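Side-chain contacts in Afp3 (Serratia entomophila, PDB 6RBN), which probably forms, together with the related sheath proteins, the contractile sheath around the inner tube of the anti-feeding prophage, a contractile injection system: residues 46-51 with 58-63; 113-118 with 124-129; 370-375 with 424-429; 408-411 with 415-418. All blocks are in the same frame, centred on the assembly; numbering follows the deposited sequence.

Contact 1 (46-51 with 58-63); sequences VITRIG and ILFDSN
The hydroxyl of Thr48 meets the rim of the Phe60 ring, with OG1 3.6 Å from Phe60 CZ and practically as near to CE2. It lies close to the ring plane, so the oxygen faces aromatic hydrogens at the edge and makes no contact with the pi face. The first torsion of Thr48 (chi1 60°) sets OG1 between its own backbone N and carbonyl carbon, from where it is turned to the ring. Ile50 reaches the same rim with its delta methyl: CD1 is 3.7 Å from Phe60 CE2, again near the plane. That methyl has a second neighbour, Leu59 CD1 at 3.8 Å, and the Ile50 and Leu59 side chains run past one another in opposite directions. Thr48 and Arg49 belong to strand 48-49, a short strand at the edge, within this chain, of a small mixed sheet; it pairs antiparallel with strand 127-130 through the Thr48–Leu128 backbone bond. The chain then turns through helix 53-59, and Phe60, the first residue to leave helical geometry, points its CB back toward the strand. CA atoms nevertheless stay 8.6 Å apart at the nearest pair, Ile50 and Leu59, which shows that side chains bridge the gap. Tyr56 of the helix lays its ring at about 20° to that of Phe60 and also touches Ile50, while Leu43 packs on both Thr48 and Phe60.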
loop_
_atom_site.group_PDB
_atom_site.type_symbol
_atom_site.label_atom_id
_atom_site.label_comp_id
_atom_site.label_asym_id
_atom_site.label_seq_id
_atom_site.Cartn_x
_atom_site.Cartn_y
_atom_site.Cartn_z
ATOM N N VAL D 46 54.198 42.634 -33.385
ATOM C CA VAL D 46 53.235 41.585 -33.074
ATOM C C VAL D 46 51.995 42.192 -32.433
ATOM O O VAL D 46 51.951 43.395 -32.154
ATOM C CB VAL D 46 53.854 40.515 -32.159
ATOM C CG1 VAL D 46 55.012 39.831 -32.855
ATOM C CG2 VAL D 46 54.305 41.138 -30.855
ATOM N N ILE D 47 50.986 41.362 -32.197
ATOM C CA ILE D 47 49.732 41.781 -31.587
ATOM C C ILE D 47 49.725 41.338 -30.132
ATOM O O ILE D 47 49.919 40.152 -29.838
ATOM C CB ILE D 47 48.528 41.202 -32.347
ATOM C CG1 ILE D 47 48.454 41.792 -33.753
ATOM C CG2 ILE D 47 47.241 41.446 -31.589
ATOM C CD1 ILE D 47 47.450 41.115 -34.641
ATOM N N THR D 48 49.508 42.285 -29.224
ATOM C CA THR D 48 49.497 42.013 -27.795
ATOM C C THR D 48 48.113 42.265 -27.217
ATOM O O THR D 48 47.376 43.135 -27.685
ATOM C CB THR D 48 50.515 42.877 -27.054
ATOM O OG1 THR D 48 50.194 44.260 -27.249
ATOM C CG2 THR D 48 51.908 42.614 -27.576
ATOM N N ARG D 49 47.772 41.500 -26.184
ATOM C CA ARG D 49 46.499 41.642 -25.495
ATOM C C ARG D 49 46.657 42.593 -24.317
ATOM O O ARG D 49 47.589 42.452 -23.519
ATOM C CB ARG D 49 45.994 40.285 -25.009
ATOM C CG ARG D 49 44.622 40.336 -24.378
ATOM C CD ARG D 49 44.169 38.969 -23.919
ATOM N NE ARG D 49 42.835 39.019 -23.338
ATOM C CZ ARG D 49 42.591 39.263 -22.056
ATOM N NH1 ARG D 49 43.593 39.482 -21.219
ATOM N NH2 ARG D 49 41.343 39.289 -21.611
ATOM N N ILE D 50 45.749 43.558 -24.211
ATOM C CA ILE D 50 45.798 44.593 -23.185
ATOM C C ILE D 50 44.507 44.479 -22.383
ATOM O O ILE D 50 43.488 45.079 -22.737
ATOM C CB ILE D 50 45.970 45.990 -23.790
ATOM C CG1 ILE D 50 47.241 46.034 -24.627
ATOM C CG2 ILE D 50 46.078 47.045 -22.719
ATOM C CD1 ILE D 50 48.500 45.776 -23.842
ATOM N N GLY D 51 44.555 43.723 -21.284
ATOM C CA GLY D 51 43.339 43.387 -20.564
ATOM C C GLY D 51 42.723 44.543 -19.801
ATOM O O GLY D 51 41.516 44.542 -19.546
ATOM N N ILE D 58 52.093 49.317 -18.239
ATOM C CA ILE D 58 53.287 48.526 -17.964
ATOM C C ILE D 58 53.978 48.125 -19.260
ATOM O O ILE D 58 55.206 48.192 -19.369
ATOM C CB ILE D 58 52.909 47.304 -17.107
ATOM C CG1 ILE D 58 52.362 47.765 -15.760
ATOM C CG2 ILE D 58 54.100 46.389 -16.893
ATOM C CD1 ILE D 58 51.747 46.663 -14.959
ATOM N N LEU D 59 53.204 47.729 -20.269
ATOM C CA LEU D 59 53.793 47.241 -21.511
ATOM C C LEU D 59 54.176 48.385 -22.439
ATOM O O LEU D 59 55.237 48.354 -23.070
ATOM C CB LEU D 59 52.825 46.287 -22.205
ATOM C CG LEU D 59 52.540 44.995 -21.444
ATOM C CD1 LEU D 59 51.476 44.188 -22.154
ATOM C CD2 LEU D 59 53.807 44.187 -21.292
ATOM N N PHE D 60 53.327 49.400 -22.542
ATOM C CA PHE D 60 53.532 50.505 -23.462
ATOM C C PHE D 60 53.820 51.792 -22.704
ATOM O O PHE D 60 53.441 51.959 -21.543
ATOM C CB PHE D 60 52.307 50.700 -24.356
ATOM C CG PHE D 60 52.084 49.584 -25.328
ATOM C CD1 PHE D 60 52.719 49.581 -26.554
ATOM C CD2 PHE D 60 51.252 48.526 -25.006
ATOM C CE1 PHE D 60 52.518 48.554 -27.450
ATOM C CE2 PHE D 60 51.050 47.493 -25.895
ATOM C CZ PHE D 60 51.683 47.510 -27.120
ATOM N N ASP D 61 54.501 52.710 -23.383
ATOM C CA ASP D 61 54.741 54.033 -22.827
ATOM C C ASP D 61 53.450 54.833 -22.906
ATOM O O ASP D 61 52.915 55.051 -23.996
ATOM C CB ASP D 61 55.862 54.733 -23.590
ATOM C CG ASP D 61 56.403 55.951 -22.861
ATOM O OD1 ASP D 61 55.924 56.262 -21.752
ATOM O OD2 ASP D 61 57.319 56.603 -23.405
ATOM N N SER D 62 52.944 55.265 -21.755
ATOM C CA SER D 62 51.659 55.944 -21.703
ATOM C C SER D 62 51.776 57.453 -21.565
ATOM O O SER D 62 50.750 58.137 -21.606
ATOM C CB SER D 62 50.819 55.394 -20.547
ATOM O OG SER D 62 51.411 55.698 -19.299
ATOM N N ASN D 63 52.982 57.992 -21.398
ATOM C CA ASN D 63 53.145 59.448 -21.313
ATOM C C ASN D 63 53.471 60.024 -22.688
ATOM O O ASN D 63 52.644 60.727 -23.276
ATOM C CB ASN D 63 54.224 59.794 -20.288
ATOM C CG ASN D 63 53.868 59.324 -18.895
ATOM O OD1 ASN D 63 54.537 58.462 -18.327
ATOM N ND2 ASN D 63 52.798 59.881 -18.342
#

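Contact 2 (113-118 with 124-129); sequences VALRLY and GPCYLY
Leu115 and Leu128 point their isobutyl ends at each other, tip to tip, with Leu115 CD1 3.7 Å from Leu128 CD1. The other branch of Leu115 also reaches a second neighbour: its CD2 lies 3.7 Å from Cys126 SG, so one leucine spreads its two methyls over two residues of the facing segment. The sulfur touches both Leu115 and the ring of Tyr118, in directions roughly at right angles. From the centroid of that ring Cys126 SG is 4.6 Å away and 45° off the ring normal, an oblique sulfur-aromatic contact in which Tyr118 CE2 is the nearest ring atom at 3.8 Å. These side chains join helix 111-120 to the segment leading into strand 127-130, the middle strand of a three-stranded mixed sheet, by packing of helix side chains on the sheet. Tyr118 carries CG anti to its backbone N (chi1 173°), which sends the ring from the helix across to Gly124, where OH comes 3.6 Å from Gly124 CA. Cys126 extends SG away from its own N in the same sense (chi1 -169°), back to the helix. Both CB atoms point toward the opposite segment, as does that of Leu115. Phe32, on the neighbouring parallel strand 31-34, meets the Tyr118 ring edge-to-face and also touches Leu115, Cys126 and Leu128; Trp53 and Tyr56 of helix 53-59 pack on Leu115.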
loop_
_atom_site.group_PDB
_atom_site.type_symbol
_atom_site.label_atom_id
_atom_site.label_comp_id
_atom_site.label_asym_id
_atom_site.label_seq_id
_atom_site.Cartn_x
_atom_site.Cartn_y
_atom_site.Cartn_z
ATOM N N VAL D 113 45.929 58.484 -25.725
ATOM C CA VAL D 113 44.709 59.190 -25.353
ATOM C C VAL D 113 43.490 58.444 -25.876
ATOM O O VAL D 113 42.447 58.397 -25.212
ATOM C CB VAL D 113 44.776 60.641 -25.876
ATOM C CG1 VAL D 113 43.517 61.424 -25.541
ATOM C CG2 VAL D 113 45.997 61.347 -25.316
ATOM N N ALA D 114 43.610 57.813 -27.046
ATOM C CA ALA D 114 42.475 57.122 -27.652
ATOM C C ALA D 114 42.107 55.851 -26.897
ATOM O O ALA D 114 40.947 55.429 -26.940
ATOM C CB ALA D 114 42.776 56.803 -29.115
ATOM N N LEU D 115 43.059 55.228 -26.199
ATOM C CA LEU D 115 42.700 54.061 -25.401
ATOM C C LEU D 115 42.064 54.426 -24.074
ATOM O O LEU D 115 41.268 53.640 -23.553
ATOM C CB LEU D 115 43.905 53.168 -25.129
ATOM C CG LEU D 115 44.341 52.293 -26.289
ATOM C CD1 LEU D 115 45.458 51.424 -25.824
ATOM C CD2 LEU D 115 43.179 51.455 -26.749
ATOM N N ARG D 116 42.410 55.574 -23.497
ATOM C CA ARG D 116 41.742 55.993 -22.271
ATOM C C ARG D 116 40.272 56.297 -22.531
ATOM O O ARG D 116 39.410 55.954 -21.717
ATOM C CB ARG D 116 42.477 57.183 -21.657
ATOM C CG ARG D 116 41.789 57.771 -20.448
ATOM C CD ARG D 116 42.682 58.681 -19.646
ATOM N NE ARG D 116 43.641 57.906 -18.866
ATOM C CZ ARG D 116 44.639 58.432 -18.166
ATOM N NH1 ARG D 116 45.455 57.642 -17.485
ATOM N NH2 ARG D 116 44.821 59.744 -18.144
ATOM N N LEU D 117 39.956 56.851 -23.695
ATOM C CA LEU D 117 38.558 57.033 -24.058
ATOM C C LEU D 117 37.878 55.726 -24.434
ATOM O O LEU D 117 36.646 55.672 -24.455
ATOM C CB LEU D 117 38.451 58.023 -25.205
ATOM C CG LEU D 117 38.932 59.413 -24.820
ATOM C CD1 LEU D 117 38.943 60.255 -26.048
ATOM C CD2 LEU D 117 38.028 60.008 -23.762
ATOM N N TYR D 118 38.645 54.680 -24.737
ATOM C CA TYR D 118 38.050 53.370 -24.976
ATOM C C TYR D 118 37.573 52.737 -23.677
ATOM O O TYR D 118 36.463 52.201 -23.607
ATOM C CB TYR D 118 39.043 52.458 -25.694
ATOM C CG TYR D 118 38.558 51.036 -25.836
ATOM C CD1 TYR D 118 37.537 50.715 -26.715
ATOM C CD2 TYR D 118 39.127 50.014 -25.091
ATOM C CE1 TYR D 118 37.095 49.416 -26.844
ATOM C CE2 TYR D 118 38.690 48.718 -25.212
ATOM C CZ TYR D 118 37.677 48.425 -26.088
ATOM O OH TYR D 118 37.238 47.133 -26.210
ATOM N N GLY D 124 37.450 46.293 -22.667
ATOM C CA GLY D 124 37.500 44.989 -23.277
ATOM C C GLY D 124 38.896 44.404 -23.260
ATOM O O GLY D 124 39.830 44.988 -22.707
ATOM N N PRO D 125 39.060 43.220 -23.854
ATOM C CA PRO D 125 40.403 42.612 -23.908
ATOM C C PRO D 125 41.382 43.354 -24.806
ATOM O O PRO D 125 42.595 43.199 -24.622
ATOM C CB PRO D 125 40.115 41.192 -24.414
ATOM C CG PRO D 125 38.692 40.935 -24.042
ATOM C CD PRO D 125 38.006 42.256 -24.214
ATOM N N CYS D 126 40.891 44.092 -25.812
ATOM C CA CYS D 126 41.595 45.199 -26.468
ATOM C C CYS D 126 42.968 44.861 -27.055
ATOM O O CYS D 126 43.992 45.256 -26.493
ATOM C CB CYS D 126 41.731 46.361 -25.479
ATOM S SG CYS D 126 42.304 47.922 -26.180
ATOM N N TYR D 127 43.016 44.070 -28.119
ATOM C CA TYR D 127 44.270 43.781 -28.800
ATOM C C TYR D 127 44.827 45.033 -29.472
ATOM O O TYR D 127 44.080 45.880 -29.964
ATOM C CB TYR D 127 44.080 42.667 -29.830
ATOM C CG TYR D 127 43.843 41.320 -29.201
ATOM C CD1 TYR D 127 44.905 40.523 -28.799
ATOM C CD2 TYR D 127 42.560 40.862 -28.969
ATOM C CE1 TYR D 127 44.693 39.301 -28.211
ATOM C CE2 TYR D 127 42.338 39.645 -28.376
ATOM C CZ TYR D 127 43.405 38.866 -28.000
ATOM O OH TYR D 127 43.183 37.647 -27.411
ATOM N N LEU D 128 46.153 45.158 -29.462
ATOM C CA LEU D 128 46.842 46.296 -30.057
ATOM C C LEU D 128 47.880 45.817 -31.058
ATOM O O LEU D 128 48.520 44.785 -30.852
ATOM C CB LEU D 128 47.546 47.161 -29.013
ATOM C CG LEU D 128 46.738 47.866 -27.933
ATOM C CD1 LEU D 128 47.676 48.710 -27.097
ATOM C CD2 LEU D 128 45.631 48.700 -28.523
ATOM N N TYR D 129 48.053 46.581 -32.131
ATOM C CA TYR D 129 49.112 46.340 -33.110
ATOM C C TYR D 129 49.875 47.632 -33.346
ATOM O O TYR D 129 49.404 48.501 -34.102
ATOM C CB TYR D 129 48.537 45.813 -34.421
ATOM C CG TYR D 129 49.587 45.519 -35.463
ATOM C CD1 TYR D 129 50.420 44.418 -35.339
ATOM C CD2 TYR D 129 49.741 46.337 -36.574
ATOM C CE1 TYR D 129 51.379 44.142 -36.286
ATOM C CE2 TYR D 129 50.698 46.066 -37.527
ATOM C CZ TYR D 129 51.512 44.967 -37.375
ATOM O OH TYR D 129 52.469 44.691 -38.320
#

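Contact 3 (370-375 with 424-429); sequences EPNSQL and GKMIIQ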
loop_
_atom_site.group_PDB
_atom_site.type_symbol
_atom_site.label_atom_id
_atom_site.label_comp_id
_atom_site.label_asym_id
_atom_site.label_seq_id
_atom_site.Cartn_x
_atom_site.Cartn_y
_atom_site.Cartn_z
ATOM N N GLU D 370 34.382 13.535 -35.940
ATOM C CA GLU D 370 33.434 12.522 -35.525
ATOM C C GLU D 370 33.097 11.634 -36.717
ATOM O O GLU D 370 33.381 12.000 -37.860
ATOM C CB GLU D 370 32.179 13.194 -34.974
ATOM C CG GLU D 370 32.392 13.936 -33.678
ATOM C CD GLU D 370 32.679 13.012 -32.517
ATOM O OE1 GLU D 370 32.142 11.886 -32.503
ATOM O OE2 GLU D 370 33.445 13.408 -31.617
ATOM N N PRO D 371 32.536 10.444 -36.486
ATOM C CA PRO D 371 32.044 9.647 -37.616
ATOM C C PRO D 371 30.890 10.338 -38.322
ATOM O O PRO D 371 29.911 10.746 -37.696
ATOM C CB PRO D 371 31.602 8.339 -36.957
ATOM C CG PRO D 371 32.425 8.247 -35.743
ATOM C CD PRO D 371 32.579 9.645 -35.249
ATOM N N ASN D 372 31.014 10.473 -39.642
ATOM C CA ASN D 372 30.034 11.203 -40.445
ATOM C C ASN D 372 28.833 10.294 -40.687
ATOM O O ASN D 372 28.632 9.740 -41.768
ATOM C CB ASN D 372 30.663 11.675 -41.749
ATOM C CG ASN D 372 29.819 12.704 -42.472
ATOM O OD1 ASN D 372 28.751 13.095 -42.004
ATOM N ND2 ASN D 372 30.294 13.149 -43.624
ATOM N N SER D 373 28.015 10.149 -39.653
ATOM C CA SER D 373 26.837 9.298 -39.675
ATOM C C SER D 373 25.613 10.113 -39.273
ATOM O O SER D 373 25.710 11.291 -38.933
ATOM C CB SER D 373 27.024 8.092 -38.755
ATOM O OG SER D 373 27.134 8.496 -37.402
ATOM N N GLN D 374 24.450 9.463 -39.311
ATOM C CA GLN D 374 23.200 10.150 -39.015
ATOM C C GLN D 374 23.049 10.430 -37.527
ATOM O O GLN D 374 22.302 11.335 -37.152
ATOM C CB GLN D 374 22.031 9.310 -39.536
ATOM C CG GLN D 374 20.730 10.057 -39.791
ATOM C CD GLN D 374 19.815 10.116 -38.594
ATOM O OE1 GLN D 374 19.880 9.280 -37.705
ATOM N NE2 GLN D 374 18.929 11.092 -38.584
ATOM N N LEU D 375 23.757 9.684 -36.678
ATOM C CA LEU D 375 23.779 9.970 -35.248
ATOM C C LEU D 375 24.523 11.264 -34.952
ATOM O O LEU D 375 24.137 11.999 -34.039
ATOM C CB LEU D 375 24.400 8.782 -34.504
ATOM C CG LEU D 375 24.540 8.624 -32.983
ATOM C CD1 LEU D 375 25.806 9.258 -32.438
ATOM C CD2 LEU D 375 23.336 9.186 -32.265
ATOM N N GLY D 424 33.561 13.564 -47.069
ATOM C CA GLY D 424 33.816 13.867 -45.674
ATOM C C GLY D 424 33.285 15.180 -45.140
ATOM O O GLY D 424 33.946 15.813 -44.314
ATOM N N LYS D 425 32.101 15.598 -45.570
ATOM C CA LYS D 425 31.554 16.868 -45.124
ATOM C C LYS D 425 30.074 16.719 -44.807
ATOM O O LYS D 425 29.386 15.860 -45.363
ATOM C CB LYS D 425 31.771 17.965 -46.175
ATOM C CG LYS D 425 31.032 17.745 -47.471
ATOM C CD LYS D 425 31.315 18.845 -48.468
ATOM C CE LYS D 425 32.696 18.695 -49.062
ATOM N NZ LYS D 425 32.924 19.678 -50.150
ATOM N N MET D 426 29.594 17.550 -43.885
ATOM C CA MET D 426 28.172 17.671 -43.610
ATOM C C MET D 426 27.731 19.102 -43.878
ATOM O O MET D 426 28.477 20.052 -43.624
ATOM C CB MET D 426 27.822 17.244 -42.175
ATOM C CG MET D 426 28.426 18.067 -41.065
ATOM S SD MET D 426 27.956 17.454 -39.438
ATOM C CE MET D 426 28.963 15.985 -39.328
ATOM N N ILE D 427 26.527 19.251 -44.424
ATOM C CA ILE D 427 26.006 20.542 -44.859
ATOM C C ILE D 427 24.721 20.826 -44.101
ATOM O O ILE D 427 23.795 20.009 -44.110
ATOM C CB ILE D 427 25.772 20.574 -46.380
ATOM C CG1 ILE D 427 27.099 20.426 -47.116
ATOM C CG2 ILE D 427 25.093 21.862 -46.792
ATOM C CD1 ILE D 427 26.954 20.277 -48.592
ATOM N N ILE D 428 24.674 21.980 -43.440
ATOM C CA ILE D 428 23.602 22.356 -42.529
ATOM C C ILE D 428 23.012 23.666 -43.022
ATOM O O ILE D 428 23.755 24.592 -43.359
ATOM C CB ILE D 428 24.137 22.524 -41.099
ATOM C CG1 ILE D 428 24.916 21.288 -40.682
ATOM C CG2 ILE D 428 23.004 22.741 -40.122
ATOM C CD1 ILE D 428 25.897 21.577 -39.622
ATOM N N GLN D 429 21.689 23.752 -43.059
ATOM C CA GLN D 429 21.003 24.982 -43.433
ATOM C C GLN D 429 20.359 25.590 -42.200
ATOM O O GLN D 429 19.432 25.010 -41.628
ATOM C CB GLN D 429 19.959 24.727 -44.516
ATOM C CG GLN D 429 20.561 24.374 -45.849
ATOM C CD GLN D 429 19.512 24.107 -46.893
ATOM O OE1 GLN D 429 18.319 24.144 -46.606
ATOM N NE2 GLN D 429 19.948 23.819 -48.110
#
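Asn372 reaches across to the start of strand 425-432 in the C-terminal domain of the sheath protein. A parallel strand of a neighbouring Afp2 chain pairs alongside that strand, so the sheet runs on across the interface, consistent with the interwoven sheets that link contractile-sheath subunits. Its amide nitrogen ND2 gives a weak hydrogen bond to Lys425 O, 3.3 Å long with an N-H...O angle of 158°, fairly straight but stretched. The other amide atom, OD1, lies 3.9 Å from Met426 CE and accepts a hydrogen bond from Trp377 NE1 in helix 374-392, the stronger polar tie of this side chain, so the two ends of one planar group are held by different elements. Asn372 CG stands anti to the backbone N (chi1 -166°), carrying the amide out of the loop to the strand. Met426 slides past it in the reverse direction; the bend at its third torsion (74°) brings CE to the oxygen, and Thr376 and Trp377 pack on the same side chain. Farther out, Ala341 of that Afp2 chain touches both Asn372 and Met426. The loop itself is fixed by an inverse gamma turn centred on Asn372, closed by Ser373 N to Pro371 O at 2.8 Å.

Contact 4 (408-411 with 415-418); sequences VRVG and TMTQ
Thr415, Gly411 and Met416 bury the most area here, and the side chains of Thr415 and Met416 meet mainly backbone atoms of 409-411. Thr415 turns its CB toward segment 408-411 and divides its branches. The hydroxyl OG1 stands 3.6 Å from Gly411 N and 3.8 Å from Val410 CA, contacts rather than hydrogen bonds; its hydrogen-bond partner is Ile427 O on strand 425-432. The methyl CG2 approaches the backbone of the preceding strand, 3.8 Å from Arg409 O. With chi1 at 68°, OG1 falls between the backbone N and carbonyl carbon of its own residue, and CG2 lies beside the N. Gly411, lacking a side chain, presents its carbonyl oxygen to Met416, whose CB is 3.7 Å away. The methionine chain then bends at its third torsion (-86°) and folds its end back, so CE also lies by Gly411 O and comes 4.4 Å from Val410 CG2, a loose apolar contact. Together these residues close a short loop after strand 406-409, which pairs antiparallel with strand 425-432; at its far end Thr417 is the N-cap of helix 418-422, and its N is hydrogen-bonded to Glu420 OE1, one half of a capping box. Trp377 and Met426 pack on Met416, and Ser19 of a neighbouring Afp2 chain is hydrogen-bonded to Arg409 NH1. Because the Thr415 hydroxyl is committed to the adjacent strand, the direct hold between 408-411 and 415-418 probably rests on van der Waals packing, with polar fastening supplied through strand 425-432.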
loop_
_atom_site.group_PDB
_atom_site.type_symbol
_atom_site.label_atom_id
_atom_site.label_comp_id
_atom_site.label_asym_id
_atom_site.label_seq_id
_atom_site.Cartn_x
_atom_site.Cartn_y
_atom_site.Cartn_z
ATOM N N VAL D 408 16.565 24.692 -38.319
ATOM C CA VAL D 408 17.807 23.969 -38.572
ATOM C C VAL D 408 17.459 22.723 -39.374
ATOM O O VAL D 408 16.547 21.979 -38.998
ATOM C CB VAL D 408 18.536 23.579 -37.268
ATOM C CG1 VAL D 408 19.859 22.909 -37.584
ATOM C CG2 VAL D 408 18.751 24.776 -36.370
ATOM N N ARG D 409 18.171 22.498 -40.477
ATOM C CA ARG D 409 17.901 21.371 -41.361
ATOM C C ARG D 409 19.190 20.628 -41.675
ATOM O O ARG D 409 20.190 21.238 -42.053
ATOM C CB ARG D 409 17.254 21.836 -42.665
ATOM C CG ARG D 409 15.874 22.415 -42.490
ATOM C CD ARG D 409 15.342 22.961 -43.791
ATOM N NE ARG D 409 14.058 23.622 -43.593
ATOM C CZ ARG D 409 13.413 24.296 -44.538
ATOM N NH1 ARG D 409 13.935 24.405 -45.751
ATOM N NH2 ARG D 409 12.250 24.870 -44.268
ATOM N N VAL D 410 19.149 19.306 -41.524
ATOM C CA VAL D 410 20.261 18.439 -41.895
ATOM C C VAL D 410 19.683 17.063 -42.207
ATOM O O VAL D 410 18.666 16.656 -41.638
ATOM C CB VAL D 410 21.342 18.409 -40.782
ATOM C CG1 VAL D 410 20.831 17.760 -39.508
ATOM C CG2 VAL D 410 22.631 17.751 -41.264
ATOM N N GLY D 411 20.292 16.379 -43.168
ATOM C CA GLY D 411 19.838 15.052 -43.535
ATOM C C GLY D 411 20.661 14.533 -44.692
ATOM O O GLY D 411 21.663 15.135 -45.074
ATOM N N THR D 415 19.620 18.639 -47.919
ATOM C CA THR D 415 20.847 19.445 -47.777
ATOM C C THR D 415 22.130 18.731 -48.196
ATOM O O THR D 415 23.172 19.386 -48.241
ATOM C CB THR D 415 21.091 19.985 -46.353
ATOM O OG1 THR D 415 21.383 18.904 -45.465
ATOM C CG2 THR D 415 19.882 20.723 -45.834
ATOM N N MET D 416 22.104 17.441 -48.519
ATOM C CA MET D 416 23.312 16.743 -48.938
ATOM C C MET D 416 22.999 15.758 -50.050
ATOM O O MET D 416 21.842 15.534 -50.408
ATOM C CB MET D 416 23.998 15.996 -47.789
ATOM C CG MET D 416 24.846 16.862 -46.889
ATOM S SD MET D 416 25.880 15.902 -45.775
ATOM C CE MET D 416 24.785 15.594 -44.409
ATOM N N THR D 417 24.064 15.214 -50.628
ATOM C CA THR D 417 24.019 14.066 -51.514
ATOM C C THR D 417 25.035 13.053 -51.011
ATOM O O THR D 417 25.942 13.395 -50.253
ATOM C CB THR D 417 24.332 14.435 -52.971
ATOM O OG1 THR D 417 25.641 15.009 -53.051
ATOM C CG2 THR D 417 23.308 15.412 -53.528
ATOM N N GLN D 418 24.882 11.801 -51.457
ATOM C CA GLN D 418 25.747 10.720 -50.987
ATOM C C GLN D 418 27.195 10.911 -51.430
ATOM O O GLN D 418 28.119 10.486 -50.726
ATOM C CB GLN D 418 25.194 9.377 -51.471
ATOM C CG GLN D 418 25.949 8.150 -50.992
ATOM C CD GLN D 418 25.999 8.046 -49.484
ATOM O OE1 GLN D 418 27.025 8.321 -48.867
ATOM N NE2 GLN D 418 24.891 7.638 -48.885
#

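The contacts form two groups on different parts of the chain, with contacts 1 and 3 centred about 43 Å apart. Contacts 1 and 2 share the small mixed sheet, joined where Ile50 N meets Pro125 O at 3.2 Å; contact 2 is wholly buried and mostly apolar, with a sulfur-aromatic contact, whereas contact 1 is only partly buried and brings a threonine to an aromatic rim. Contact 3 joins the loop before helix 374-392 to strand 425-432, and contact 4, centred about 8 Å away, lies at the end of its partner strand 406-409, nested in the loop that contact 3 closes. Both are partly buried and rely more on backbone carbonyls.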